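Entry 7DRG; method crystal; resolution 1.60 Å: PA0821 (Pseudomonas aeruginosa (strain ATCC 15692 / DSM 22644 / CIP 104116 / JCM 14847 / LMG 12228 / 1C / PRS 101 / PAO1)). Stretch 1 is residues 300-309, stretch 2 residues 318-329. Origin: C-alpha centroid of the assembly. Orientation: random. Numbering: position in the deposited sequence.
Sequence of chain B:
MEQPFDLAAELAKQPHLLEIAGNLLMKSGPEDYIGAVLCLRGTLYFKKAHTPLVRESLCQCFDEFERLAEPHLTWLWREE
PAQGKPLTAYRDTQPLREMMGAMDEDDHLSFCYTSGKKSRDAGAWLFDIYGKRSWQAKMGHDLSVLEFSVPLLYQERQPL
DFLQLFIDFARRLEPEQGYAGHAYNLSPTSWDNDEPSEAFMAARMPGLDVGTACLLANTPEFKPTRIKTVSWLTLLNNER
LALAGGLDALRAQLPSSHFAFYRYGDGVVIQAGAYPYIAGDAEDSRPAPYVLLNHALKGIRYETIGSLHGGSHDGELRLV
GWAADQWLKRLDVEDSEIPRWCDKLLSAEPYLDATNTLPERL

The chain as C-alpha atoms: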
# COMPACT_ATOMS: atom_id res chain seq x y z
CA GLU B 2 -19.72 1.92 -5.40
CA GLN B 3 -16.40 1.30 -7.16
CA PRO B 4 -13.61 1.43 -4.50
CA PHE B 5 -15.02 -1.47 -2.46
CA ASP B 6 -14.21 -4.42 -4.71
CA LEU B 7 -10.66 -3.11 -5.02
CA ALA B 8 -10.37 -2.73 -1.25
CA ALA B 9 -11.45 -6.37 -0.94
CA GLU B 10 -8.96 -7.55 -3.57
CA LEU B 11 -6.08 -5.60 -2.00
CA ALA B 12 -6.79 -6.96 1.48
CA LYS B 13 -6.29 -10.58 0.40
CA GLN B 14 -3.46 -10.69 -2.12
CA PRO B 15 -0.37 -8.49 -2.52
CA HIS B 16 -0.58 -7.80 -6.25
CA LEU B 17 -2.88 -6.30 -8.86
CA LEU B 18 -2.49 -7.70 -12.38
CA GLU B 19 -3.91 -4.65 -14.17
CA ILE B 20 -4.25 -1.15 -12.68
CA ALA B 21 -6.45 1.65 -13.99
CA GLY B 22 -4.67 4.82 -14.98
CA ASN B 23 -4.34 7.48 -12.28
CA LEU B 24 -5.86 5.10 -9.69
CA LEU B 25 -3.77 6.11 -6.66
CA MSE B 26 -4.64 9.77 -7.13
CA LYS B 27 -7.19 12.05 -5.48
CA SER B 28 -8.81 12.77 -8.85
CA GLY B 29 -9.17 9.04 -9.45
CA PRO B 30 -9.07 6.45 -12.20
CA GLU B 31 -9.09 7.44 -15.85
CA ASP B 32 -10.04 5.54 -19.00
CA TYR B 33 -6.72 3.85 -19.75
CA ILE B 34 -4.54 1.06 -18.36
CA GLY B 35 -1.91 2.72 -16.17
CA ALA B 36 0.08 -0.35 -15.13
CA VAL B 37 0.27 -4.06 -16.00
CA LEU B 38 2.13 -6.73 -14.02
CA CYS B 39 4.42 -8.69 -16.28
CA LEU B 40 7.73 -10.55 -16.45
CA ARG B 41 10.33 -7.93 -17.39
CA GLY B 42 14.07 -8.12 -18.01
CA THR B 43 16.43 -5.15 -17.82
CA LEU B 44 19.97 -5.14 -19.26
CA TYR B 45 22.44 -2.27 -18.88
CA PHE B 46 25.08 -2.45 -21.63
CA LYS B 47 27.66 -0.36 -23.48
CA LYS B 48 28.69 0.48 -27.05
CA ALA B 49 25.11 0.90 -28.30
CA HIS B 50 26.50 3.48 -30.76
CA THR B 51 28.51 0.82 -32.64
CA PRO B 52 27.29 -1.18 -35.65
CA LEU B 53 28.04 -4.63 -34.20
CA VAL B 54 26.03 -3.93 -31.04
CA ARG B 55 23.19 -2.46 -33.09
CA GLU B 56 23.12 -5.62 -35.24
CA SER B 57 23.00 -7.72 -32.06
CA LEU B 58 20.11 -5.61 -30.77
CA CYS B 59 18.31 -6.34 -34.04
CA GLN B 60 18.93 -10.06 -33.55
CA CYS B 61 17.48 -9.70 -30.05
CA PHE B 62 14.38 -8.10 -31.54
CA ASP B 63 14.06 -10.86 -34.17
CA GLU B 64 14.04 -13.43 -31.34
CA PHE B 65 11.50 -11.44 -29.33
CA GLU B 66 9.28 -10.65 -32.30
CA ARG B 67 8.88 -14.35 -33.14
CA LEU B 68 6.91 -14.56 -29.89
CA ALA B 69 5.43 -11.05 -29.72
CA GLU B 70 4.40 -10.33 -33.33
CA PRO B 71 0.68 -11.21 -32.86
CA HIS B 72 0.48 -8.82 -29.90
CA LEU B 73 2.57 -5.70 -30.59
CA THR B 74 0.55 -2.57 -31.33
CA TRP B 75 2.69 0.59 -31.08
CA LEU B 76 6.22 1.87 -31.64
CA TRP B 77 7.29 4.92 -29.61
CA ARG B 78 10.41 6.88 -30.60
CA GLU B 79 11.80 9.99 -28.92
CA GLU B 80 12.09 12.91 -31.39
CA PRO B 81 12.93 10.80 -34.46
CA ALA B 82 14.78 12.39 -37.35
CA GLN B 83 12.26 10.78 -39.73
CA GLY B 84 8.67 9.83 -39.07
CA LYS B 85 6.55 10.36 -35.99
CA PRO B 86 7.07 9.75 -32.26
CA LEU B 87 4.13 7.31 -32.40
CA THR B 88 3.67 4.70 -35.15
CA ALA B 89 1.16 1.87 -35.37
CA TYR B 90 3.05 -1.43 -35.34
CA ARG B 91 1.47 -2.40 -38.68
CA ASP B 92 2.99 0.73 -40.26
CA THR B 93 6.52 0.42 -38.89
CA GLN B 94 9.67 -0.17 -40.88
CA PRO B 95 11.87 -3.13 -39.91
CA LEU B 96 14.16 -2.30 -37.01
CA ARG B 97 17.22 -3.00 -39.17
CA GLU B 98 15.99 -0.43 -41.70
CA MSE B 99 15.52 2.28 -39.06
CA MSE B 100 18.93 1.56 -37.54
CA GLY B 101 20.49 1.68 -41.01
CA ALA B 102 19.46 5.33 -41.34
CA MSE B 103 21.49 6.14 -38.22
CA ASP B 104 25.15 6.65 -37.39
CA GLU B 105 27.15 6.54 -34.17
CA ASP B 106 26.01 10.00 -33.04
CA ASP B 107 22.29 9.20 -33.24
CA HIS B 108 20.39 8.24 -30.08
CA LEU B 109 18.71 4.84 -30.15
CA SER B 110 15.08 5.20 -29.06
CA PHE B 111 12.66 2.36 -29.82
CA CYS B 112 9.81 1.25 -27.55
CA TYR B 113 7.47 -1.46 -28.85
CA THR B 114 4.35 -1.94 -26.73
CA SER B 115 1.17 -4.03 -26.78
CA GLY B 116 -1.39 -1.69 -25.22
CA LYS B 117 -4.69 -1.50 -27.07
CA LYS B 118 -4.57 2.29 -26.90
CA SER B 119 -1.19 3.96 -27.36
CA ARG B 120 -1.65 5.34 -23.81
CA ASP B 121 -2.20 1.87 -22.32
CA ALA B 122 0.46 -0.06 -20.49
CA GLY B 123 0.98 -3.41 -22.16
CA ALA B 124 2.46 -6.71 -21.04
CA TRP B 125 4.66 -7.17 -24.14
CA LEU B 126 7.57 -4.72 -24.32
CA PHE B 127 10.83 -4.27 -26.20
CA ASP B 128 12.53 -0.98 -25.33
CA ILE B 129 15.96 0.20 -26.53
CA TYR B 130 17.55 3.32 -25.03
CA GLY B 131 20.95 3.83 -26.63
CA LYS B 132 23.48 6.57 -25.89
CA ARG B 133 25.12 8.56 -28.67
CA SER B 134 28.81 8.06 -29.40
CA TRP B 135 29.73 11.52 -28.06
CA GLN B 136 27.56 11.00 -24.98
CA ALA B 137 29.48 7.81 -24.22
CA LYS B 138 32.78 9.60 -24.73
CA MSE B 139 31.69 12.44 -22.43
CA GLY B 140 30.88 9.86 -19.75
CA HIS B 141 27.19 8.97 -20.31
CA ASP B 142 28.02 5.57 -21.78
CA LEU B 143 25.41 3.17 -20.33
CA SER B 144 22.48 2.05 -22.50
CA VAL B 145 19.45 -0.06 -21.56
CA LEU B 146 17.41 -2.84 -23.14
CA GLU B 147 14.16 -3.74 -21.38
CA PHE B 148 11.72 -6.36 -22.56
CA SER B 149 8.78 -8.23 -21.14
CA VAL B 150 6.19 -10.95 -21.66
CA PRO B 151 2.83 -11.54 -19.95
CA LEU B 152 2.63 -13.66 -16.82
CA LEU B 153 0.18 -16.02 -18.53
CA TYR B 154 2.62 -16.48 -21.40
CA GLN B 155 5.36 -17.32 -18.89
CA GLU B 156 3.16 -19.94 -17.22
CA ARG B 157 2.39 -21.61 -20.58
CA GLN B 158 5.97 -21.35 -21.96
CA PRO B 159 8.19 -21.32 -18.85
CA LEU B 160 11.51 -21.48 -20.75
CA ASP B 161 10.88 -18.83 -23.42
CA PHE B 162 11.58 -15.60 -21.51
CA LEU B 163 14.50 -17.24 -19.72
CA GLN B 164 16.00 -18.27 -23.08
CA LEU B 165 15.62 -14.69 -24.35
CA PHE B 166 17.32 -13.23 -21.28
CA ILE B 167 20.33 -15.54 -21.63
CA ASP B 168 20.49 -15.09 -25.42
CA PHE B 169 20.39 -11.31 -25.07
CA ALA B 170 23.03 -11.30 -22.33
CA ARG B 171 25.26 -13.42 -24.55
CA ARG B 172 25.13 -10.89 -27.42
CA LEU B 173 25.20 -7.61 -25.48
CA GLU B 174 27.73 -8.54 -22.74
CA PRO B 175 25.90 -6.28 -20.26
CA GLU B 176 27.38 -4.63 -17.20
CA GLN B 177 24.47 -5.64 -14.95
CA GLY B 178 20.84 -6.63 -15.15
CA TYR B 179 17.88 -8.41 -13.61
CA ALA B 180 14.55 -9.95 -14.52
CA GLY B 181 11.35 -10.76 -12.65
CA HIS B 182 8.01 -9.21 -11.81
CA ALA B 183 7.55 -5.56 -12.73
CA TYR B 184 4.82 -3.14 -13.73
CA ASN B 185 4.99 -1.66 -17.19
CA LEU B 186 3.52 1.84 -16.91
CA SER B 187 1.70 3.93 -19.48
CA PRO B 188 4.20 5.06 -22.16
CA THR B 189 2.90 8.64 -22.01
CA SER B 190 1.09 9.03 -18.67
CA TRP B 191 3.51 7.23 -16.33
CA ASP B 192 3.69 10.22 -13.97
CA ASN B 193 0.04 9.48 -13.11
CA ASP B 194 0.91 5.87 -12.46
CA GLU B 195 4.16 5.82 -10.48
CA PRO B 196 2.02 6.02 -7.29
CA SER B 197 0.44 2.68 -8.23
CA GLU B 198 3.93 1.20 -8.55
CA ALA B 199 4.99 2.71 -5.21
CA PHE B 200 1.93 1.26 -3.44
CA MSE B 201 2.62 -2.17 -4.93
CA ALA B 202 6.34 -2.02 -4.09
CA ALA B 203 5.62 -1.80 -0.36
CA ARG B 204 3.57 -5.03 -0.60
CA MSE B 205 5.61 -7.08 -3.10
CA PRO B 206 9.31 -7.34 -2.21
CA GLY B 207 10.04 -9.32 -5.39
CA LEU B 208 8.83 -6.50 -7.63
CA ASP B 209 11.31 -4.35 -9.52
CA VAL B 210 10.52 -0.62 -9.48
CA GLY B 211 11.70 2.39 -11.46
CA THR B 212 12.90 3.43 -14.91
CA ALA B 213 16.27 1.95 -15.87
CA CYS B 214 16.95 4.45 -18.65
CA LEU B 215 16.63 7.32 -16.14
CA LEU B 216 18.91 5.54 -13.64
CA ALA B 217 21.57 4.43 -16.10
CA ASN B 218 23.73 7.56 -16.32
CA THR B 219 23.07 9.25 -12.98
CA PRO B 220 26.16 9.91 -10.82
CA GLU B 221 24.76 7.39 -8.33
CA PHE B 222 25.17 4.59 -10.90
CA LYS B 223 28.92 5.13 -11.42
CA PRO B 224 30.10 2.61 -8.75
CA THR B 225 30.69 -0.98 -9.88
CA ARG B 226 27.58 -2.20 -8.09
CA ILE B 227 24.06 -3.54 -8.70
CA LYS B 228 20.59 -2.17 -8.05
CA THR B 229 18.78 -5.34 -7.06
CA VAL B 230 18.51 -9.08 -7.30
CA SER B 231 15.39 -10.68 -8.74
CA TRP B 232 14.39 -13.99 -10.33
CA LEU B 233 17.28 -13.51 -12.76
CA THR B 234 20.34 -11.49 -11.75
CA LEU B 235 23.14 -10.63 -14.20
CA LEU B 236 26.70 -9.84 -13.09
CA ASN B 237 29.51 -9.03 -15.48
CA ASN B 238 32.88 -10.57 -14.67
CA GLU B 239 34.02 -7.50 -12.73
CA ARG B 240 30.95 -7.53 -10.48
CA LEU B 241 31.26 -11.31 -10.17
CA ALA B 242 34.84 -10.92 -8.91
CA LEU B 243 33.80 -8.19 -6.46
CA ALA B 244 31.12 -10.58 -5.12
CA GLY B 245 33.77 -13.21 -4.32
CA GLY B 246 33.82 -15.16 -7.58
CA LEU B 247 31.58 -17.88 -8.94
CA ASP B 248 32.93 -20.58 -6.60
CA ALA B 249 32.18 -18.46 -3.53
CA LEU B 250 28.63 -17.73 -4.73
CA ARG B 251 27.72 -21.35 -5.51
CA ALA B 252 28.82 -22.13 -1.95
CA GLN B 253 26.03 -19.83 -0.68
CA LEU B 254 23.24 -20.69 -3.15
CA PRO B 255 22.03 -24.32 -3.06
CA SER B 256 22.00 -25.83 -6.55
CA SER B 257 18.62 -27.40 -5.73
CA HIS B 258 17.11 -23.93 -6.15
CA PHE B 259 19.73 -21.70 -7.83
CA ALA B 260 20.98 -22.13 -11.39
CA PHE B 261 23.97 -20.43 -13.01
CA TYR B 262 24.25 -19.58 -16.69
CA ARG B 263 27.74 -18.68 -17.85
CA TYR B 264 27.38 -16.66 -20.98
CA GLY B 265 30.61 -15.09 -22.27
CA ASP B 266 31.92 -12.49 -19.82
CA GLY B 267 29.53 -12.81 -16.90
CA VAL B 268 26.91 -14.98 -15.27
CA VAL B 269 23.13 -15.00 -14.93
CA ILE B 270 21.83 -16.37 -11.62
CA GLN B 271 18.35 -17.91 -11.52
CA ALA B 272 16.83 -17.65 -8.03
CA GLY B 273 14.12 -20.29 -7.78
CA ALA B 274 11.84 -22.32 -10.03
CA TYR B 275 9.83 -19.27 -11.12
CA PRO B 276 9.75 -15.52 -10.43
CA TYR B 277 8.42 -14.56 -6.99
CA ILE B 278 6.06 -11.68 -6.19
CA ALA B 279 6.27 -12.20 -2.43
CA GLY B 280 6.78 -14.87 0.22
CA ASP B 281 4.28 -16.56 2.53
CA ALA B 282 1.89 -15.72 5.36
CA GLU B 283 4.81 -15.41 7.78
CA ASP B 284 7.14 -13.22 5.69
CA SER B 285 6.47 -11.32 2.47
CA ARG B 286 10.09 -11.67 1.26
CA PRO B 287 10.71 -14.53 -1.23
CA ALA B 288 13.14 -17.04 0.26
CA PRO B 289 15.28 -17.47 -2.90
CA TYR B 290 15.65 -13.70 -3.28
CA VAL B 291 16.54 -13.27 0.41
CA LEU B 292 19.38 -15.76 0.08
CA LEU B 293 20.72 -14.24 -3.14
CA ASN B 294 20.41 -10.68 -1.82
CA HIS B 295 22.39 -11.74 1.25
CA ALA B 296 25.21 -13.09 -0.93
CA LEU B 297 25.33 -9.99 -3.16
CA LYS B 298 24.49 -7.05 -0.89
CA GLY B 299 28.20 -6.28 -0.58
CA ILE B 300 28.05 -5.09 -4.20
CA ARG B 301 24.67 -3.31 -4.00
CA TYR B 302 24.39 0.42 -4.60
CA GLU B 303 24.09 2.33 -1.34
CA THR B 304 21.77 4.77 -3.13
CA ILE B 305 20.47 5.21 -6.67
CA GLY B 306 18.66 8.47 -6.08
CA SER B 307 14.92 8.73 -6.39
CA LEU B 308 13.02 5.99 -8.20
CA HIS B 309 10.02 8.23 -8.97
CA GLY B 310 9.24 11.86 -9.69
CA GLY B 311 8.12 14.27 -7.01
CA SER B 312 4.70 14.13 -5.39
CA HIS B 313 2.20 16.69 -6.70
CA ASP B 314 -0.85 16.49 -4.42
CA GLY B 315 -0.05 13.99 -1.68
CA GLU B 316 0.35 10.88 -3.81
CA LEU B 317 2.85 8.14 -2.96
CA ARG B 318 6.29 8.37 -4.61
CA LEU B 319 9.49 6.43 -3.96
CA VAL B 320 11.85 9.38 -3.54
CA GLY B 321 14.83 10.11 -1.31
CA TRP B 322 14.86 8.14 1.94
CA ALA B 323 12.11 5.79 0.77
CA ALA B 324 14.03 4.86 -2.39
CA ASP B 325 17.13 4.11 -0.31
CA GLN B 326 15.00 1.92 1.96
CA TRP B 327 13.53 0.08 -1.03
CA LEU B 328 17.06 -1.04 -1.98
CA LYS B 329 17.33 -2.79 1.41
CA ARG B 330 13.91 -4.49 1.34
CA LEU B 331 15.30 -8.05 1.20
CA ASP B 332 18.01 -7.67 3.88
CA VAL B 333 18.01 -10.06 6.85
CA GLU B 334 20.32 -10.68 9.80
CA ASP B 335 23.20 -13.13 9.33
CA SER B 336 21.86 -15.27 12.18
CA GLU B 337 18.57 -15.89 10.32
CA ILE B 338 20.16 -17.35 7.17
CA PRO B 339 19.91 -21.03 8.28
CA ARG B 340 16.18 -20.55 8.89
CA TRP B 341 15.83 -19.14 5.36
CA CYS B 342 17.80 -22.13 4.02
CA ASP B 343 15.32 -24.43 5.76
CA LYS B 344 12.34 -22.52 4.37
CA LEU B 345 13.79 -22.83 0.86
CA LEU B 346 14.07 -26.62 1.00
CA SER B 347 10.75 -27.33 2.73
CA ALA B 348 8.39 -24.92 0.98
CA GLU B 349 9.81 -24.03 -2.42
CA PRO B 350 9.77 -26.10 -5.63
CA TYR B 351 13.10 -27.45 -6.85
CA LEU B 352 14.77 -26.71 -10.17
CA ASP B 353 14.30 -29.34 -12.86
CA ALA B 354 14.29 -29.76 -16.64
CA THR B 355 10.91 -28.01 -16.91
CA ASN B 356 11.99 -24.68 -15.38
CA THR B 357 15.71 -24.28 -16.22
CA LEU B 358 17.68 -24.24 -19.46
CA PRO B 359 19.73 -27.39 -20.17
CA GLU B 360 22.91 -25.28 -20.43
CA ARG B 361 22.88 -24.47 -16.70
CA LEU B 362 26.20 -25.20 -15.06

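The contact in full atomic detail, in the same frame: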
# COMPACT_ATOMS: atom_id res chain seq x y z
N ILE B 300 27.86 -5.82 -2.96
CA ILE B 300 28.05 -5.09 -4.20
C ILE B 300 26.78 -4.35 -4.63
O ILE B 300 26.61 -4.03 -5.80
CB ILE B 300 28.57 -6.00 -5.33
CG1 ILE B 300 27.55 -7.10 -5.68
CG2 ILE B 300 29.92 -6.58 -4.96
CD1 ILE B 300 27.76 -7.72 -7.06
N ARG B 301 25.88 -4.07 -3.69
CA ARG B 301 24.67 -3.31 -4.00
C ARG B 301 24.93 -1.82 -3.86
O ARG B 301 25.68 -1.38 -2.98
CB ARG B 301 23.53 -3.74 -3.07
CG ARG B 301 22.16 -3.23 -3.48
CD ARG B 301 21.10 -3.77 -2.53
NE ARG B 301 21.23 -3.22 -1.19
CZ ARG B 301 20.99 -3.91 -0.08
NH1 ARG B 301 20.63 -5.19 -0.16
NH2 ARG B 301 21.12 -3.34 1.11
N TYR B 302 24.31 -1.02 -4.74
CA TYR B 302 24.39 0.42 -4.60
C TYR B 302 23.87 0.85 -3.24
O TYR B 302 22.85 0.34 -2.76
CB TYR B 302 23.58 1.12 -5.70
CG TYR B 302 24.16 1.04 -7.10
CD1 TYR B 302 25.29 1.78 -7.45
CD2 TYR B 302 23.56 0.26 -8.07
CE1 TYR B 302 25.81 1.71 -8.74
CE2 TYR B 302 24.07 0.19 -9.35
CZ TYR B 302 25.20 0.92 -9.68
OH TYR B 302 25.70 0.85 -10.96
N GLU B 303 24.58 1.78 -2.60
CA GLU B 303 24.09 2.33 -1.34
C GLU B 303 22.91 3.25 -1.57
O GLU B 303 22.01 3.35 -0.71
CB GLU B 303 25.22 3.07 -0.62
CG GLU B 303 26.49 2.26 -0.48
CD GLU B 303 27.57 2.98 0.29
OE1 GLU B 303 28.65 3.22 -0.28
OE2 GLU B 303 27.33 3.32 1.47
N THR B 304 22.89 3.93 -2.71
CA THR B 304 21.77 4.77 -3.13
C THR B 304 21.78 4.83 -4.65
O THR B 304 22.84 4.74 -5.28
CB THR B 304 21.87 6.17 -2.53
OG1 THR B 304 20.77 6.97 -2.99
CG2 THR B 304 23.18 6.84 -2.93
N ILE B 305 20.59 4.95 -5.24
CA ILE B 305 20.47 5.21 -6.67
C ILE B 305 19.70 6.49 -6.94
O ILE B 305 19.27 6.73 -8.07
CB ILE B 305 19.83 4.02 -7.41
CG1 ILE B 305 18.44 3.71 -6.86
CG2 ILE B 305 20.73 2.78 -7.34
CD1 ILE B 305 17.75 2.57 -7.61
N GLY B 306 19.53 7.32 -5.93
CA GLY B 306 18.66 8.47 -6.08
C GLY B 306 17.21 8.05 -6.03
O GLY B 306 16.85 6.93 -5.68
N SER B 307 16.35 8.99 -6.41
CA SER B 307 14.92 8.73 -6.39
C SER B 307 14.52 7.78 -7.51
O SER B 307 15.08 7.82 -8.62
CB SER B 307 14.15 10.04 -6.49
OG SER B 307 14.41 10.83 -5.33
N LEU B 308 13.58 6.89 -7.21
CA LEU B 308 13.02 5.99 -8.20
C LEU B 308 11.89 6.62 -9.00
O LEU B 308 11.65 6.23 -10.14
CB LEU B 308 12.51 4.71 -7.52
CG LEU B 308 13.62 3.78 -7.05
CD1 LEU B 308 13.11 2.83 -5.98
CD2 LEU B 308 14.18 3.00 -8.24
N HIS B 309 11.21 7.60 -8.41
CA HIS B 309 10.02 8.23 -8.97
C HIS B 309 10.21 9.74 -9.02
O HIS B 309 11.14 10.30 -8.42
CB HIS B 309 8.78 7.89 -8.12
CG HIS B 309 8.33 6.48 -8.27
ND1 HIS B 309 7.62 5.82 -7.29
CD2 HIS B 309 8.49 5.59 -9.28
CE1 HIS B 309 7.35 4.59 -7.69
NE2 HIS B 309 7.87 4.43 -8.90
N ARG B 318 5.17 8.41 -3.68
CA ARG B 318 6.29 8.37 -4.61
C ARG B 318 7.52 7.84 -3.89
O ARG B 318 7.81 8.27 -2.77
CB ARG B 318 6.62 9.75 -5.18
CG ARG B 318 5.47 10.51 -5.81
CD ARG B 318 5.33 10.16 -7.28
NE ARG B 318 4.30 11.00 -7.89
CZ ARG B 318 4.11 11.11 -9.20
NH1 ARG B 318 4.88 10.45 -10.05
NH2 ARG B 318 3.14 11.90 -9.66
N LEU B 319 8.26 6.94 -4.55
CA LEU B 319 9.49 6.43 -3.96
C LEU B 319 10.63 7.39 -4.29
O LEU B 319 11.32 7.26 -5.30
CB LEU B 319 9.79 5.02 -4.47
CG LEU B 319 8.86 3.93 -3.94
CD1 LEU B 319 9.20 2.62 -4.65
CD2 LEU B 319 9.00 3.79 -2.44
N VAL B 320 10.82 8.37 -3.41
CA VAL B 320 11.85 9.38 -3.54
C VAL B 320 12.70 9.38 -2.28
O VAL B 320 12.27 8.95 -1.21
CB VAL B 320 11.27 10.79 -3.79
CG1 VAL B 320 10.40 10.80 -5.04
CG2 VAL B 320 10.47 11.25 -2.57
N GLY B 321 13.93 9.88 -2.42
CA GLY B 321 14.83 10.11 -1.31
C GLY B 321 15.01 8.95 -0.36
O GLY B 321 15.45 7.87 -0.76
N TRP B 322 14.66 9.16 0.92
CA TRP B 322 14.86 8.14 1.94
C TRP B 322 14.12 6.85 1.59
O TRP B 322 14.64 5.75 1.82
CB TRP B 322 14.40 8.68 3.29
CG TRP B 322 14.45 7.69 4.43
CD1 TRP B 322 15.49 7.49 5.29
CD2 TRP B 322 13.42 6.78 4.83
NE1 TRP B 322 15.17 6.51 6.20
CE2 TRP B 322 13.90 6.06 5.94
CE3 TRP B 322 12.13 6.50 4.35
CZ2 TRP B 322 13.14 5.09 6.59
CZ3 TRP B 322 11.38 5.53 5.00
CH2 TRP B 322 11.88 4.84 6.10
N ALA B 323 12.91 6.97 1.04
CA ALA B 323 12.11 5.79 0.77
C ALA B 323 12.73 4.95 -0.35
O ALA B 323 12.66 3.72 -0.32
CB ALA B 323 10.68 6.18 0.41
N ALA B 324 13.33 5.61 -1.34
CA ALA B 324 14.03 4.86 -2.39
C ALA B 324 15.23 4.12 -1.82
O ALA B 324 15.45 2.94 -2.14
CB ALA B 324 14.47 5.81 -3.51
N ASP B 325 16.01 4.78 -0.96
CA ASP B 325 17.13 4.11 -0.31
C ASP B 325 16.66 2.91 0.50
O ASP B 325 17.32 1.87 0.52
CB ASP B 325 17.89 5.10 0.59
CG ASP B 325 18.66 6.14 -0.20
OD1 ASP B 325 18.73 6.05 -1.44
OD2 ASP B 325 19.23 7.06 0.44
N GLN B 326 15.52 3.04 1.19
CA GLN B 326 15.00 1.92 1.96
C GLN B 326 14.54 0.79 1.06
O GLN B 326 14.72 -0.39 1.39
CB GLN B 326 13.86 2.39 2.86
CG GLN B 326 14.32 3.26 4.01
CD GLN B 326 15.25 2.53 4.96
OE1 GLN B 326 16.32 3.02 5.31
NE2 GLN B 326 14.83 1.34 5.39
N TRP B 327 13.95 1.12 -0.10
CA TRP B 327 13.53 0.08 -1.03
C TRP B 327 14.70 -0.82 -1.43
O TRP B 327 14.53 -2.04 -1.58
CB TRP B 327 12.89 0.71 -2.27
CG TRP B 327 12.44 -0.35 -3.25
CD1 TRP B 327 11.26 -1.02 -3.23
CD2 TRP B 327 13.19 -0.89 -4.34
NE1 TRP B 327 11.21 -1.93 -4.25
CE2 TRP B 327 12.39 -1.87 -4.95
CE3 TRP B 327 14.46 -0.62 -4.88
CZ2 TRP B 327 12.81 -2.60 -6.07
CZ3 TRP B 327 14.88 -1.35 -5.99
CH2 TRP B 327 14.05 -2.33 -6.57
N LEU B 328 15.89 -0.24 -1.60
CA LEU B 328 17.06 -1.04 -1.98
C LEU B 328 17.35 -2.13 -0.96
O LEU B 328 17.90 -3.19 -1.32
CB LEU B 328 18.28 -0.13 -2.12
CG LEU B 328 18.27 0.89 -3.26
CD1 LEU B 328 19.48 1.81 -3.16
CD2 LEU B 328 18.25 0.16 -4.59
N LYS B 329 17.01 -1.90 0.30
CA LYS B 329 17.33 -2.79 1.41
C LYS B 329 16.19 -3.75 1.75
O LYS B 329 16.28 -4.45 2.77
CB LYS B 329 17.67 -1.99 2.67
CG LYS B 329 18.67 -0.85 2.51
CD LYS B 329 18.78 -0.11 3.85
CE LYS B 329 19.34 1.30 3.71
NZ LYS B 329 20.79 1.31 3.37
O HOH W 1 22.75 -0.84 1.96
O HOH W 2 20.22 1.66 0.64
O HOH W 3 18.07 5.13 -3.89

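Stretch 1 is an irregular strip with no helix or strand. It runs along one side of stretch 2, which begins as loop and then winds into a helix that takes in residues 322 to 327. The two run in opposite senses: His309 lies by Leu319, Ser307 by Val320, and Thr304 by Asp325. Together they bury 749 Å² of surface.

Leu328 is the main bump from the helix side. Its CB points toward stretch 1, and its 108 Å² of covered surface is the largest share of any residue here. The side chain fits into a hollow formed by the bend of residues 302 to 305. Leu328 CD1 lies 3.7 Å from Tyr302 O, 3.8 Å from Glu303 O and 3.7 Å from Thr304 CA, so much of this wall is backbone. Ile305 closes the hollow with its tip, Ile305 CD1 standing 3.9 Å from Leu328 CD2.

Leu308 is the bump in the other direction. Leu308 CB points toward stretch 2 and packs 4.1 Å from Leu319 CB. Leu308 CD1 reaches 4.1 Å from Ala324 CB and 3.9 Å from Trp327 CE3. Ala324 is small, and the strip comes close over it: Gly306 O is 3.4 Å from Ala324 CB. Gly306 adopts backbone angles at which a CB would be jammed against the preceding carbonyl oxygen.

Hydrogen bonds pin the loop end. Leu319 O accepts from both Leu308 N (3.0 Å) and His309 N (3.1 Å). In return, Leu319 N donates to His309 ND1 at 3.0 Å, nearly straight at 172°. The donor lies at the ring edge, where the nitrogen lone pair points, so ND1 carries no proton. Next to this, Gly321 N donates to Ser307 OG at 3.1 Å. Gly321 has positive phi, which favours glycine.

Further along, Thr304 OG1 donates to Asp325 OD1 at 2.7 Å. Thr304 OG1 also accepts from Gly306 N at 3.2 Å, which braces the turn of stretch 1. Water 3 fills the gap beside this pair, accepting from Ile305 N and donating to Gly306 O and Asp325 OD1. Water 2 joins Glu303 O, Asp325 O and Lys329 NZ.

At the far end, Arg301 lays one face of its guanidinium over Leu328 O and Lys329 CA. Arg301 NE is 3.3 Å from Leu328 O, but the angle is too poor for a hydrogen bond. Water 1 links Arg301 NH2 to Lys329 NZ, the lysine bond being weak. It accepts from both, so two cationic groups share one oxygen.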